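Long-range contacts in uncharacterized protein (Bacteroides ovatus, PDB 4IPB), which is of unknown function but belongs to the DUF2874 family of PepSY-like, putative beta-lactamase-inhibitor-like proteins: residues K14-A19 and K42-N47; W52-T57 and L134-F139; N80-N85 and G103-D108; I97-V102 and K110-Y115. All coordinates share one frame; numbering follows the deposited sequence.

Contact 1: residues K14-A19 and K42-N47; sequences KMYPKA and KNVWFN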
loop_
_atom_site.group_PDB
_atom_site.type_symbol
_atom_site.label_atom_id
_atom_site.label_comp_id
_atom_site.label_asym_id
_atom_site.label_seq_id
_atom_site.Cartn_x
_atom_site.Cartn_y
_atom_site.Cartn_z
ATOM N N LYS A 14 7.479 -14.736 -11.946
ATOM C CA LYS A 14 6.183 -15.231 -12.433
ATOM C C LYS A 14 5.046 -14.206 -12.319
ATOM O O LYS A 14 4.219 -14.079 -13.264
ATOM C CB LYS A 14 5.817 -16.501 -11.719
ATOM C CG LYS A 14 6.778 -17.633 -12.064
ATOM C CD LYS A 14 6.296 -18.915 -11.445
ATOM C CE LYS A 14 7.151 -20.031 -11.984
ATOM N NZ LYS A 14 8.363 -20.122 -11.133
HETATM N N MSE A 15 5.042 -13.435 -11.237
HETATM C CA MSE A 15 4.021 -12.396 -11.026
HETATM C C MSE A 15 4.189 -11.220 -11.975
HETATM O O MSE A 15 3.197 -10.644 -12.443
HETATM C CB MSE A 15 4.046 -11.905 -9.582
HETATM C CG MSE A 15 3.597 -12.968 -8.642
HETATM SE SE MSE A 15 3.510 -12.297 -6.826
HETATM C CE MSE A 15 2.025 -11.214 -6.897
ATOM N N TYR A 16 5.446 -10.772 -12.153
ATOM C CA TYR A 16 5.771 -9.565 -12.864
ATOM C C TYR A 16 6.920 -9.794 -13.842
ATOM O O TYR A 16 8.029 -9.254 -13.674
ATOM C CB TYR A 16 6.134 -8.452 -11.865
ATOM C CG TYR A 16 4.929 -8.066 -11.035
ATOM C CD1 TYR A 16 3.953 -7.263 -11.552
ATOM C CD2 TYR A 16 4.798 -8.483 -9.761
ATOM C CE1 TYR A 16 2.870 -6.898 -10.815
ATOM C CE2 TYR A 16 3.674 -8.198 -9.035
ATOM C CZ TYR A 16 2.720 -7.400 -9.566
ATOM O OH TYR A 16 1.564 -7.067 -8.860
ATOM N N PRO A 17 6.661 -10.595 -14.899
ATOM C CA PRO A 17 7.737 -11.000 -15.810
ATOM C C PRO A 17 8.403 -9.825 -16.538
ATOM O O PRO A 17 9.576 -9.930 -16.936
ATOM C CB PRO A 17 7.030 -11.955 -16.789
ATOM C CG PRO A 17 5.591 -11.658 -16.664
ATOM C CD PRO A 17 5.414 -11.328 -15.202
ATOM N N LYS A 18 7.680 -8.725 -16.705
ATOM C CA LYS A 18 8.207 -7.583 -17.468
ATOM C C LYS A 18 8.753 -6.450 -16.588
ATOM O O LYS A 18 9.253 -5.444 -17.105
ATOM C CB LYS A 18 7.130 -7.038 -18.395
ATOM C CG LYS A 18 6.604 -8.089 -19.355
ATOM C CD LYS A 18 7.759 -8.899 -19.986
ATOM C CE LYS A 18 7.499 -9.225 -21.433
ATOM N NZ LYS A 18 6.164 -9.797 -21.742
ATOM N N ALA A 19 8.687 -6.612 -15.276
ATOM C CA ALA A 19 9.226 -5.572 -14.392
ATOM C C ALA A 19 10.719 -5.395 -14.612
ATOM O O ALA A 19 11.415 -6.366 -14.813
ATOM C CB ALA A 19 9.004 -5.964 -12.946
ATOM N N LYS A 42 4.627 0.108 -7.334
ATOM C CA LYS A 42 4.249 -1.058 -6.573
ATOM C C LYS A 42 5.326 -1.489 -5.570
ATOM O O LYS A 42 6.530 -1.287 -5.815
ATOM C CB LYS A 42 4.037 -2.223 -7.527
ATOM C CG LYS A 42 3.026 -2.008 -8.652
ATOM C CD LYS A 42 2.110 -3.171 -8.786
ATOM C CE LYS A 42 0.971 -2.864 -9.734
ATOM N NZ LYS A 42 -0.325 -3.205 -9.110
ATOM N N ASN A 43 4.861 -2.013 -4.431
ATOM C CA ASN A 43 5.730 -2.703 -3.462
ATOM C C ASN A 43 5.099 -4.048 -3.234
ATOM O O ASN A 43 3.949 -4.160 -2.752
ATOM C CB ASN A 43 5.837 -1.897 -2.172
ATOM C CG ASN A 43 6.651 -0.669 -2.357
ATOM O OD1 ASN A 43 7.894 -0.735 -2.338
ATOM N ND2 ASN A 43 5.998 0.461 -2.538
ATOM N N VAL A 44 5.857 -5.083 -3.599
ATOM C CA VAL A 44 5.332 -6.440 -3.556
ATOM C C VAL A 44 6.193 -7.223 -2.577
ATOM O O VAL A 44 7.420 -7.293 -2.743
ATOM C CB VAL A 44 5.347 -7.113 -4.960
ATOM C CG1 VAL A 44 4.771 -8.552 -4.918
ATOM C CG2 VAL A 44 4.602 -6.257 -5.996
ATOM N N TRP A 45 5.536 -7.844 -1.609
ATOM C CA TRP A 45 6.199 -8.476 -0.481
ATOM C C TRP A 45 6.077 -10.001 -0.490
ATOM O O TRP A 45 5.046 -10.543 -0.896
ATOM C CB TRP A 45 5.607 -7.939 0.823
ATOM C CG TRP A 45 5.876 -6.518 1.059
ATOM C CD1 TRP A 45 5.175 -5.401 0.597
ATOM C CD2 TRP A 45 6.863 -6.004 1.972
ATOM N NE1 TRP A 45 5.771 -4.259 1.082
ATOM C CE2 TRP A 45 6.775 -4.603 1.947
ATOM C CE3 TRP A 45 7.903 -6.603 2.710
ATOM C CZ2 TRP A 45 7.646 -3.803 2.667
ATOM C CZ3 TRP A 45 8.715 -5.836 3.453
ATOM C CH2 TRP A 45 8.591 -4.430 3.449
ATOM N N PHE A 46 7.137 -10.672 -0.040
ATOM C CA PHE A 46 7.213 -12.141 -0.006
ATOM C C PHE A 46 7.794 -12.620 1.305
ATOM O O PHE A 46 8.537 -11.877 1.958
ATOM C CB PHE A 46 8.185 -12.659 -1.111
ATOM C CG PHE A 46 7.793 -12.232 -2.493
ATOM C CD1 PHE A 46 8.081 -10.991 -2.984
ATOM C CD2 PHE A 46 7.026 -13.082 -3.269
ATOM C CE1 PHE A 46 7.630 -10.601 -4.265
ATOM C CE2 PHE A 46 6.608 -12.713 -4.548
ATOM C CZ PHE A 46 6.891 -11.460 -5.033
ATOM N N ASN A 47 7.449 -13.846 1.689
ATOM C CA ASN A 47 8.068 -14.488 2.835
ATOM C C ASN A 47 9.276 -15.333 2.390
ATOM O O ASN A 47 9.606 -15.423 1.190
ATOM C CB ASN A 47 7.042 -15.273 3.653
ATOM C CG ASN A 47 6.570 -16.530 2.964
ATOM O OD1 ASN A 47 7.200 -17.041 2.020
ATOM N ND2 ASN A 47 5.416 -17.008 3.396
HETATM O O HOH W 1 -0.425 -5.756 -9.297
#

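Contact 2: residues W52-T57 and L134-F139; sequences WVMTLT and LGPSTF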
loop_
_atom_site.group_PDB
_atom_site.type_symbol
_atom_site.label_atom_id
_atom_site.label_comp_id
_atom_site.label_asym_id
_atom_site.label_seq_id
_atom_site.Cartn_x
_atom_site.Cartn_y
_atom_site.Cartn_z
ATOM N N TRP A 52 4.108 -15.067 -1.956
ATOM C CA TRP A 52 3.592 -13.716 -1.969
ATOM C C TRP A 52 2.696 -13.484 -0.743
ATOM O O TRP A 52 1.828 -14.298 -0.435
ATOM C CB TRP A 52 2.753 -13.524 -3.219
ATOM C CG TRP A 52 2.023 -12.216 -3.286
ATOM C CD1 TRP A 52 2.576 -10.984 -3.286
ATOM C CD2 TRP A 52 0.611 -12.047 -3.337
ATOM N NE1 TRP A 52 1.585 -10.050 -3.304
ATOM C CE2 TRP A 52 0.367 -10.662 -3.336
ATOM C CE3 TRP A 52 -0.485 -12.928 -3.343
ATOM C CZ2 TRP A 52 -0.896 -10.134 -3.395
ATOM C CZ3 TRP A 52 -1.723 -12.383 -3.404
ATOM C CH2 TRP A 52 -1.916 -11.010 -3.453
ATOM N N VAL A 53 2.966 -12.392 -0.043
ATOM C CA VAL A 53 2.192 -11.977 1.134
ATOM C C VAL A 53 1.339 -10.727 1.002
ATOM O O VAL A 53 0.340 -10.620 1.709
ATOM C CB VAL A 53 3.022 -11.984 2.395
ATOM C CG1 VAL A 53 3.508 -13.419 2.659
ATOM C CG2 VAL A 53 4.108 -10.964 2.390
HETATM N N MSE A 54 1.756 -9.785 0.174
HETATM C CA MSE A 54 0.934 -8.542 -0.086
HETATM C C MSE A 54 1.509 -7.740 -1.216
HETATM O O MSE A 54 2.745 -7.715 -1.434
HETATM C CB MSE A 54 0.695 -7.686 1.165
HETATM C CG MSE A 54 1.927 -7.125 1.757
HETATM SE SE MSE A 54 1.482 -5.965 3.314
HETATM C CE MSE A 54 3.197 -5.304 3.621
ATOM N N THR A 55 0.621 -6.971 -1.876
ATOM C CA THR A 55 1.038 -6.011 -2.828
ATOM C C THR A 55 0.370 -4.685 -2.489
ATOM O O THR A 55 -0.845 -4.639 -2.243
ATOM C CB THR A 55 0.590 -6.447 -4.230
ATOM O OG1 THR A 55 1.327 -7.614 -4.618
ATOM C CG2 THR A 55 0.835 -5.333 -5.250
ATOM N N LEU A 56 1.167 -3.641 -2.534
ATOM C CA LEU A 56 0.705 -2.272 -2.311
ATOM C C LEU A 56 0.918 -1.475 -3.582
ATOM O O LEU A 56 2.058 -1.382 -4.108
ATOM C CB LEU A 56 1.401 -1.635 -1.145
ATOM C CG LEU A 56 1.147 -2.300 0.181
ATOM C CD1 LEU A 56 2.099 -3.437 0.488
ATOM C CD2 LEU A 56 1.194 -1.298 1.310
ATOM N N THR A 57 -0.170 -0.895 -4.113
ATOM C CA THR A 57 -0.111 -0.144 -5.344
ATOM C C THR A 57 -0.468 1.316 -5.040
ATOM O O THR A 57 -1.489 1.591 -4.418
ATOM C CB THR A 57 -1.107 -0.644 -6.401
ATOM O OG1 THR A 57 -0.872 -2.052 -6.679
ATOM C CG2 THR A 57 -0.994 0.109 -7.705
ATOM N N LEU A 134 3.723 1.742 5.704
ATOM C CA LEU A 134 3.014 0.772 4.886
ATOM C C LEU A 134 3.741 -0.592 4.810
ATOM O O LEU A 134 3.666 -1.280 3.805
ATOM C CB LEU A 134 2.855 1.360 3.484
ATOM C CG LEU A 134 1.821 2.500 3.319
ATOM C CD1 LEU A 134 2.031 3.118 1.944
ATOM C CD2 LEU A 134 0.386 2.073 3.585
ATOM N N GLY A 135 4.432 -0.966 5.874
ATOM C CA GLY A 135 5.158 -2.261 5.930
ATOM C C GLY A 135 4.507 -3.406 6.676
ATOM O O GLY A 135 3.342 -3.311 7.104
ATOM N N PRO A 136 5.233 -4.520 6.828
ATOM C CA PRO A 136 4.727 -5.678 7.562
ATOM C C PRO A 136 4.146 -5.324 8.934
ATOM O O PRO A 136 3.100 -5.873 9.314
ATOM C CB PRO A 136 5.974 -6.538 7.704
ATOM C CG PRO A 136 6.641 -6.314 6.397
ATOM C CD PRO A 136 6.518 -4.838 6.178
ATOM N N SER A 137 4.781 -4.412 9.645
ATOM C CA SER A 137 4.273 -4.086 10.997
ATOM C C SER A 137 2.881 -3.474 10.960
ATOM O O SER A 137 2.119 -3.572 11.952
ATOM C CB SER A 137 5.252 -3.209 11.761
ATOM O OG SER A 137 5.280 -1.887 11.286
ATOM N N THR A 138 2.510 -2.861 9.840
ATOM C CA THR A 138 1.163 -2.284 9.715
ATOM C C THR A 138 0.101 -3.305 9.349
ATOM O O THR A 138 -1.057 -3.199 9.776
ATOM C CB THR A 138 1.222 -1.134 8.697
ATOM O OG1 THR A 138 2.076 -0.090 9.212
ATOM C CG2 THR A 138 -0.126 -0.565 8.360
ATOM N N PHE A 139 0.458 -4.298 8.520
ATOM C CA PHE A 139 -0.520 -5.239 7.970
ATOM C C PHE A 139 -0.379 -6.704 8.354
ATOM O O PHE A 139 -1.378 -7.416 8.352
ATOM C CB PHE A 139 -0.457 -5.152 6.438
ATOM C CG PHE A 139 -0.791 -3.803 5.904
ATOM C CD1 PHE A 139 -2.106 -3.308 5.967
ATOM C CD2 PHE A 139 0.175 -2.992 5.391
ATOM C CE1 PHE A 139 -2.386 -2.043 5.434
ATOM C CE2 PHE A 139 -0.095 -1.723 4.927
ATOM C CZ PHE A 139 -1.398 -1.257 4.927
#

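Contact 3: residues N80-N85 and G103-D108; sequences NWVVDN and GQDNVD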
loop_
_atom_site.group_PDB
_atom_site.type_symbol
_atom_site.label_atom_id
_atom_site.label_comp_id
_atom_site.label_asym_id
_atom_site.label_seq_id
_atom_site.Cartn_x
_atom_site.Cartn_y
_atom_site.Cartn_z
ATOM N N ASN A 80 -13.079 16.958 3.220
ATOM C CA ASN A 80 -12.446 18.184 2.760
ATOM C C ASN A 80 -10.943 18.301 3.035
ATOM O O ASN A 80 -10.348 19.353 2.812
ATOM C CB ASN A 80 -13.191 19.383 3.363
ATOM C CG ASN A 80 -14.654 19.443 2.921
ATOM O OD1 ASN A 80 -14.969 19.191 1.761
ATOM N ND2 ASN A 80 -15.545 19.742 3.849
ATOM N N TRP A 81 -10.323 17.222 3.478
ATOM C CA TRP A 81 -8.892 17.199 3.726
ATOM C C TRP A 81 -8.119 17.037 2.392
ATOM O O TRP A 81 -8.692 16.601 1.392
ATOM C CB TRP A 81 -8.581 16.049 4.710
ATOM C CG TRP A 81 -8.934 16.396 6.150
ATOM C CD1 TRP A 81 -10.113 16.867 6.620
ATOM C CD2 TRP A 81 -8.071 16.277 7.272
ATOM N NE1 TRP A 81 -10.038 17.082 7.987
ATOM C CE2 TRP A 81 -8.780 16.743 8.405
ATOM C CE3 TRP A 81 -6.738 15.880 7.424
ATOM C CZ2 TRP A 81 -8.210 16.769 9.679
ATOM C CZ3 TRP A 81 -6.168 15.945 8.674
ATOM C CH2 TRP A 81 -6.916 16.366 9.790
ATOM N N VAL A 82 -6.828 17.349 2.409
ATOM C CA VAL A 82 -5.949 17.207 1.246
ATOM C C VAL A 82 -5.448 15.789 1.175
ATOM O O VAL A 82 -4.946 15.227 2.174
ATOM C CB VAL A 82 -4.718 18.130 1.348
ATOM C CG1 VAL A 82 -3.736 17.882 0.206
ATOM C CG2 VAL A 82 -5.163 19.580 1.360
ATOM N N VAL A 83 -5.602 15.179 0.002
ATOM C CA VAL A 83 -5.276 13.778 -0.107
ATOM C C VAL A 83 -3.830 13.682 -0.582
ATOM O O VAL A 83 -3.510 14.118 -1.697
ATOM C CB VAL A 83 -6.228 13.075 -1.066
ATOM C CG1 VAL A 83 -5.737 11.679 -1.325
ATOM C CG2 VAL A 83 -7.613 13.024 -0.453
ATOM N N ASP A 84 -2.951 13.178 0.267
ATOM C CA ASP A 84 -1.531 13.054 -0.070
ATOM C C ASP A 84 -1.200 11.801 -0.863
ATOM O O ASP A 84 -0.310 11.835 -1.730
ATOM C CB ASP A 84 -0.660 13.026 1.179
ATOM C CG ASP A 84 -0.631 14.368 1.908
ATOM O OD1 ASP A 84 -1.140 15.402 1.393
ATOM O OD2 ASP A 84 -0.073 14.373 3.025
ATOM N N ASN A 85 -1.890 10.717 -0.544
ATOM C CA ASN A 85 -1.662 9.463 -1.232
ATOM C C ASN A 85 -2.854 8.530 -1.058
ATOM O O ASN A 85 -3.691 8.696 -0.169
ATOM C CB ASN A 85 -0.357 8.863 -0.708
ATOM C CG ASN A 85 0.162 7.709 -1.559
ATOM O OD1 ASN A 85 -0.154 7.574 -2.762
ATOM N ND2 ASN A 85 1.010 6.883 -0.949
ATOM N N GLY A 103 -4.038 15.110 4.897
ATOM C CA GLY A 103 -3.470 16.208 5.673
ATOM C C GLY A 103 -4.339 17.463 5.438
ATOM O O GLY A 103 -5.383 17.445 4.812
ATOM N N GLN A 104 -3.930 18.581 5.979
ATOM C CA GLN A 104 -4.685 19.835 5.758
ATOM C C GLN A 104 -3.698 20.803 5.221
ATOM O O GLN A 104 -2.532 20.701 5.557
ATOM C CB GLN A 104 -5.297 20.338 7.059
ATOM C CG GLN A 104 -6.604 19.638 7.365
ATOM C CD GLN A 104 -7.233 20.095 8.661
ATOM O OE1 GLN A 104 -6.545 20.276 9.669
ATOM N NE2 GLN A 104 -8.555 20.259 8.657
ATOM N N ASP A 105 -4.124 21.687 4.317
ATOM C CA ASP A 105 -3.258 22.751 3.886
ATOM C C ASP A 105 -2.904 23.520 5.160
ATOM O O ASP A 105 -3.758 23.715 6.047
ATOM C CB ASP A 105 -3.942 23.717 2.900
ATOM C CG ASP A 105 -3.962 23.213 1.483
ATOM O OD1 ASP A 105 -3.245 22.233 1.141
ATOM O OD2 ASP A 105 -4.713 23.823 0.694
ATOM N N ASN A 106 -1.636 23.894 5.236
ATOM C CA ASN A 106 -1.106 24.738 6.280
ATOM C C ASN A 106 -0.961 24.133 7.685
ATOM O O ASN A 106 -0.599 24.850 8.600
ATOM C CB ASN A 106 -1.900 26.019 6.331
ATOM C CG ASN A 106 -1.802 26.814 5.046
ATOM O OD1 ASN A 106 -2.809 27.046 4.381
ATOM N ND2 ASN A 106 -0.614 27.311 4.731
ATOM N N VAL A 107 -1.180 22.840 7.852
ATOM C CA VAL A 107 -0.767 22.156 9.110
ATOM C C VAL A 107 -0.172 20.786 8.823
ATOM O O VAL A 107 -0.434 20.173 7.781
ATOM C CB VAL A 107 -1.878 22.016 10.199
ATOM C CG1 VAL A 107 -2.114 23.346 10.918
ATOM C CG2 VAL A 107 -3.167 21.469 9.611
ATOM N N ASP A 108 0.682 20.345 9.732
ATOM C CA ASP A 108 1.499 19.161 9.506
ATOM C C ASP A 108 0.858 17.852 9.986
ATOM O O ASP A 108 1.445 16.786 9.845
ATOM C CB ASP A 108 2.876 19.367 10.141
ATOM C CG ASP A 108 3.615 20.534 9.525
ATOM O OD1 ASP A 108 3.604 20.626 8.274
ATOM O OD2 ASP A 108 4.190 21.365 10.280
#

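Contact 4: residues I97-V102 and K110-Y115; sequences IIVIKV and KYQLFY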
loop_
_atom_site.group_PDB
_atom_site.type_symbol
_atom_site.label_atom_id
_atom_site.label_comp_id
_atom_site.label_asym_id
_atom_site.label_seq_id
_atom_site.Cartn_x
_atom_site.Cartn_y
_atom_site.Cartn_z
ATOM N N ILE A 97 -7.544 -3.612 1.396
ATOM C CA ILE A 97 -7.674 -2.391 2.178
ATOM C C ILE A 97 -7.202 -1.213 1.316
ATOM O O ILE A 97 -6.200 -1.304 0.644
ATOM C CB ILE A 97 -6.778 -2.395 3.421
ATOM C CG1 ILE A 97 -7.136 -3.545 4.320
ATOM C CG2 ILE A 97 -6.957 -1.083 4.194
ATOM C CD1 ILE A 97 -6.123 -3.838 5.433
ATOM N N ILE A 98 -7.972 -0.136 1.340
ATOM C CA ILE A 98 -7.601 1.094 0.705
ATOM C C ILE A 98 -7.127 2.067 1.785
ATOM O O ILE A 98 -7.840 2.347 2.736
ATOM C CB ILE A 98 -8.780 1.724 -0.055
ATOM C CG1 ILE A 98 -9.245 0.863 -1.226
ATOM C CG2 ILE A 98 -8.340 3.086 -0.614
ATOM C CD1 ILE A 98 -10.223 -0.218 -0.858
ATOM N N VAL A 99 -5.904 2.552 1.656
ATOM C CA VAL A 99 -5.320 3.441 2.656
ATOM C C VAL A 99 -5.234 4.793 2.003
ATOM O O VAL A 99 -4.544 4.977 0.988
ATOM C CB VAL A 99 -3.945 2.979 3.167
ATOM C CG1 VAL A 99 -3.476 3.933 4.222
ATOM C CG2 VAL A 99 -4.035 1.576 3.745
ATOM N N ILE A 100 -5.942 5.755 2.588
ATOM C CA ILE A 100 -5.888 7.140 2.100
ATOM C C ILE A 100 -5.151 7.955 3.131
ATOM O O ILE A 100 -5.557 7.989 4.290
ATOM C CB ILE A 100 -7.283 7.728 1.857
ATOM C CG1 ILE A 100 -8.103 6.775 0.970
ATOM C CG2 ILE A 100 -7.158 9.132 1.275
ATOM C CD1 ILE A 100 -9.535 7.236 0.727
ATOM N N LYS A 101 -4.044 8.599 2.712
ATOM C CA LYS A 101 -3.293 9.471 3.592
ATOM C C LYS A 101 -3.746 10.899 3.365
ATOM O O LYS A 101 -3.708 11.412 2.237
ATOM C CB LYS A 101 -1.792 9.355 3.355
ATOM C CG LYS A 101 -0.970 10.093 4.380
ATOM C CD LYS A 101 0.495 9.932 4.096
ATOM C CE LYS A 101 1.314 10.680 5.116
ATOM N NZ LYS A 101 2.720 10.850 4.675
ATOM N N VAL A 102 -4.207 11.535 4.444
ATOM C CA VAL A 102 -4.722 12.887 4.355
ATOM C C VAL A 102 -4.011 13.839 5.291
ATOM O O VAL A 102 -3.404 13.430 6.319
ATOM C CB VAL A 102 -6.219 12.939 4.674
ATOM C CG1 VAL A 102 -6.979 12.143 3.638
ATOM C CG2 VAL A 102 -6.526 12.404 6.059
ATOM N N LYS A 110 -1.069 14.523 9.815
ATOM C CA LYS A 110 -1.371 13.573 8.759
ATOM C C LYS A 110 -2.039 12.330 9.382
ATOM O O LYS A 110 -1.584 11.863 10.443
ATOM C CB LYS A 110 -0.098 13.059 8.070
ATOM C CG LYS A 110 0.884 14.093 7.572
ATOM C CD LYS A 110 0.442 14.639 6.264
ATOM C CE LYS A 110 1.426 15.674 5.741
ATOM N NZ LYS A 110 0.725 16.486 4.720
ATOM N N TYR A 111 -3.100 11.826 8.749
ATOM C CA TYR A 111 -3.718 10.572 9.147
ATOM C C TYR A 111 -3.761 9.584 7.989
ATOM O O TYR A 111 -3.905 10.005 6.848
ATOM C CB TYR A 111 -5.170 10.761 9.602
ATOM C CG TYR A 111 -5.325 11.654 10.803
ATOM C CD1 TYR A 111 -4.918 11.208 12.068
ATOM C CD2 TYR A 111 -5.972 12.864 10.709
ATOM C CE1 TYR A 111 -5.037 12.037 13.173
ATOM C CE2 TYR A 111 -6.129 13.677 11.820
ATOM C CZ TYR A 111 -5.640 13.260 13.028
ATOM O OH TYR A 111 -5.832 14.132 14.077
ATOM N N GLN A 112 -3.584 8.313 8.304
ATOM C CA GLN A 112 -3.947 7.227 7.391
ATOM C C GLN A 112 -5.349 6.759 7.716
ATOM O O GLN A 112 -5.659 6.503 8.893
ATOM C CB GLN A 112 -3.048 5.996 7.512
ATOM C CG GLN A 112 -1.685 6.169 6.896
ATOM C CD GLN A 112 -0.830 4.947 7.146
ATOM O OE1 GLN A 112 -0.775 4.460 8.253
ATOM N NE2 GLN A 112 -0.162 4.434 6.102
ATOM N N LEU A 113 -6.157 6.658 6.667
ATOM C CA LEU A 113 -7.537 6.212 6.748
ATOM C C LEU A 113 -7.574 4.858 6.086
ATOM O O LEU A 113 -7.144 4.729 4.968
ATOM C CB LEU A 113 -8.460 7.195 5.998
ATOM C CG LEU A 113 -8.298 8.675 6.220
ATOM C CD1 LEU A 113 -9.277 9.463 5.367
ATOM C CD2 LEU A 113 -8.395 8.971 7.681
ATOM N N PHE A 114 -8.056 3.829 6.787
ATOM C CA PHE A 114 -8.137 2.431 6.298
ATOM C C PHE A 114 -9.584 2.069 5.959
ATOM O O PHE A 114 -10.430 1.894 6.887
ATOM C CB PHE A 114 -7.611 1.499 7.371
ATOM C CG PHE A 114 -6.128 1.711 7.697
ATOM C CD1 PHE A 114 -5.736 2.742 8.503
ATOM C CD2 PHE A 114 -5.181 0.778 7.286
ATOM C CE1 PHE A 114 -4.388 2.920 8.830
ATOM C CE2 PHE A 114 -3.856 0.929 7.624
ATOM C CZ PHE A 114 -3.445 2.034 8.381
ATOM N N TYR A 115 -9.860 1.984 4.658
ATOM C CA TYR A 115 -11.172 1.695 4.147
ATOM C C TYR A 115 -11.254 0.263 3.591
ATOM O O TYR A 115 -10.324 -0.207 2.934
ATOM C CB TYR A 115 -11.557 2.645 2.976
ATOM C CG TYR A 115 -11.968 4.020 3.422
ATOM C CD1 TYR A 115 -13.273 4.273 3.732
ATOM C CD2 TYR A 115 -11.043 5.072 3.489
ATOM C CE1 TYR A 115 -13.684 5.532 4.151
ATOM C CE2 TYR A 115 -11.440 6.341 3.918
ATOM C CZ TYR A 115 -12.750 6.554 4.227
ATOM O OH TYR A 115 -13.188 7.787 4.662
#

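Contact 1: residues K14-A19 and K42-N47
Y16 meets V44 in the tighter part of this contact. CE2 of the Y16 ring lies 3.7 Å from CG2 of V44, and the ring comes in at a slant to the valine branch. With CG1 anti to the backbone N (chi1 -179°), CG2 is the branch that meets Y16 and CG1 the one nearer M15. Next to this pair, M15, a selenomethionine, makes a Met-aromatic contact with F46. Its SE sits 3.9 Å from CE2 of F46, and the two side chains slide past each other in opposite directions. The bend at chi3 (73°) turns CE of M15 off the line of its chain, 4.3 Å from CG1 of V44. The contact thus sets the end of helix 6-15 and the turn after it against strand 40-46. F35 of the neighbouring strand 30-37 meets the Y16 ring edge-to-face.

On the looser side OH of Y16 packs beside CD of K42, at 3.9 Å, with the two side chains at about a right angle. NZ of K42 donates to a water at 2.6 Å and is also bonded to OG1 of T57. The same water lies very close to OH of Y16, so that bond is doubtful. A glycerol, probably from the crystallisation liquor, also bonds this hydroxyl. Direct contact between the two segments is therefore apolar and aromatic, while the polar ends are satisfied by solvent and other parts of the chain.

Contact 2: residues W52-T57 and L134-F139
M54 and L56 of strand 52-58 pack against the short helix 136-139 and the residues just before it. The strand carries a classic beta bulge here, with V53 and M54 both facing W45 of strand 40-46.

The first group of contacts is apolar. M54, a selenomethionine, ends with CE 3.8 Å from C of G135, close to the start of the helix. CD of P136 is 4.2 Å from the same CE. L56 uses CD2, which lies 3.8 Å from CB of L134 and 3.9 Å from CE2 of F139. V89 of strand 82-90 touches both L56 and F139, so the helix is packed against the sheet beyond this strand as well.

The second kind is Met-aromatic. SE of M54 is 4.8 Å from the centroid of the F139 ring and approaches it at a slant, while the two side chains cross at about a right angle. CG of M54 sits between its backbone N and carbonyl carbon (chi1 63°), and the extended chain beyond reaches toward F139 and the helix start.

Hydrogen bonds run within each segment or to neighbouring parts of the chain. G135 is the N-cap residue, and its O accepts from N of T138. In the strand, NE1 of W52 donates to OG1 of T55. The F139 ring is also packed from its own segment: CG2 of T138 sits 3.6 Å above the centre of one face, and O of L134 lies in plane at the edge.

Contact 3: residues N80-N85 and G103-D108
One face of the W81 indole is covered by Q104. The pair sits at the open end of the antiparallel hairpin of strands 82-90 and 97-104. CG of Q104 lies 3.6 Å from the centroid of the six-membered ring, almost on the ring normal, a CH-pi contact. The Q104 chain runs extended beyond CG (chi2 179°), which carries CD on across the same face. Its amide plane is stacked on the ring, 12° from parallel, with NE2 3.5 Å from CE2 of W81. N of G103 lies in plane at the indole edge. Y78 meets the W81 ring edge-to-face, and Y111 meets it with planes at about 45°.

V82 and G103 form a hydrogen-bonded pair. N of V82 donates to O of G103 at 2.8 Å, and N of G103 returns a bond to O of V82 at 2.9 Å. Further along, D84 and N85 both face K101 in a classic beta bulge. OD2 of D84 makes a salt bridge with NZ of K110 on strand 107-115.

Past G103 the chain enters a type II turn from Q104 to V107. Within the turn, the D105 side chain crosses that of V82 at about a right angle, with OD1 of D105 3.3 Å from CG2 of V82.

Contact 4: residues I97-V102 and K110-Y115
I98 and Y115 are joined by two short, nearly straight backbone bonds. N of Y115 donates to O of I98 at 2.8 Å with an N-H...O angle of 176°, and N of I98 donates to O of Y115. Antiparallel hydrogen-bonded pairs recur at I100 with L113 and V102 with Y111, non-hydrogen-bonded pairs between them. Strands 97-104 and 107-115 thus form one hairpin of the sheet.

On the side of V99 and F114, CG2 of V99 lies 3.8 Å from CD2 of F114, the two side chains pointing the same way. CG2 of I97 comes to the edge of that ring. Helix 136-139 packs here through F139. Q112 touches CG1 of V99, while its amide bonds R125 and O of I133.

On the other side, F73 of helix 67-75 covers I100, L113 and Y115. CD1 of I100 slants against the Y115 ring, 3.8 Å from CD2. V102 and L113 cross at about a right angle, CG1 of V102 3.9 Å from CD1 of L113.

How the contacts relate
From the N terminus, contact 1 comes first. It closes the loop that holds strands 23-27 and 30-37 and ties helix 6-15 to the first half of the antiparallel sheet. Contact 2 opens after contact 1 has closed, on the neighbouring strand. Its loop is the longest and brings the C-terminal helix back to the middle of the sheet. Contacts 3 and 4 are both nested inside it. They cross along the chain because their segments alternate: 80-85, 97-102, 103-108, 110-115. F139 and L134 of contact 2 touch F114 and Q112 of contact 4. Contacts 1 and 3 lie on opposite sides of the chain's centre, their centres about 31 Å apart.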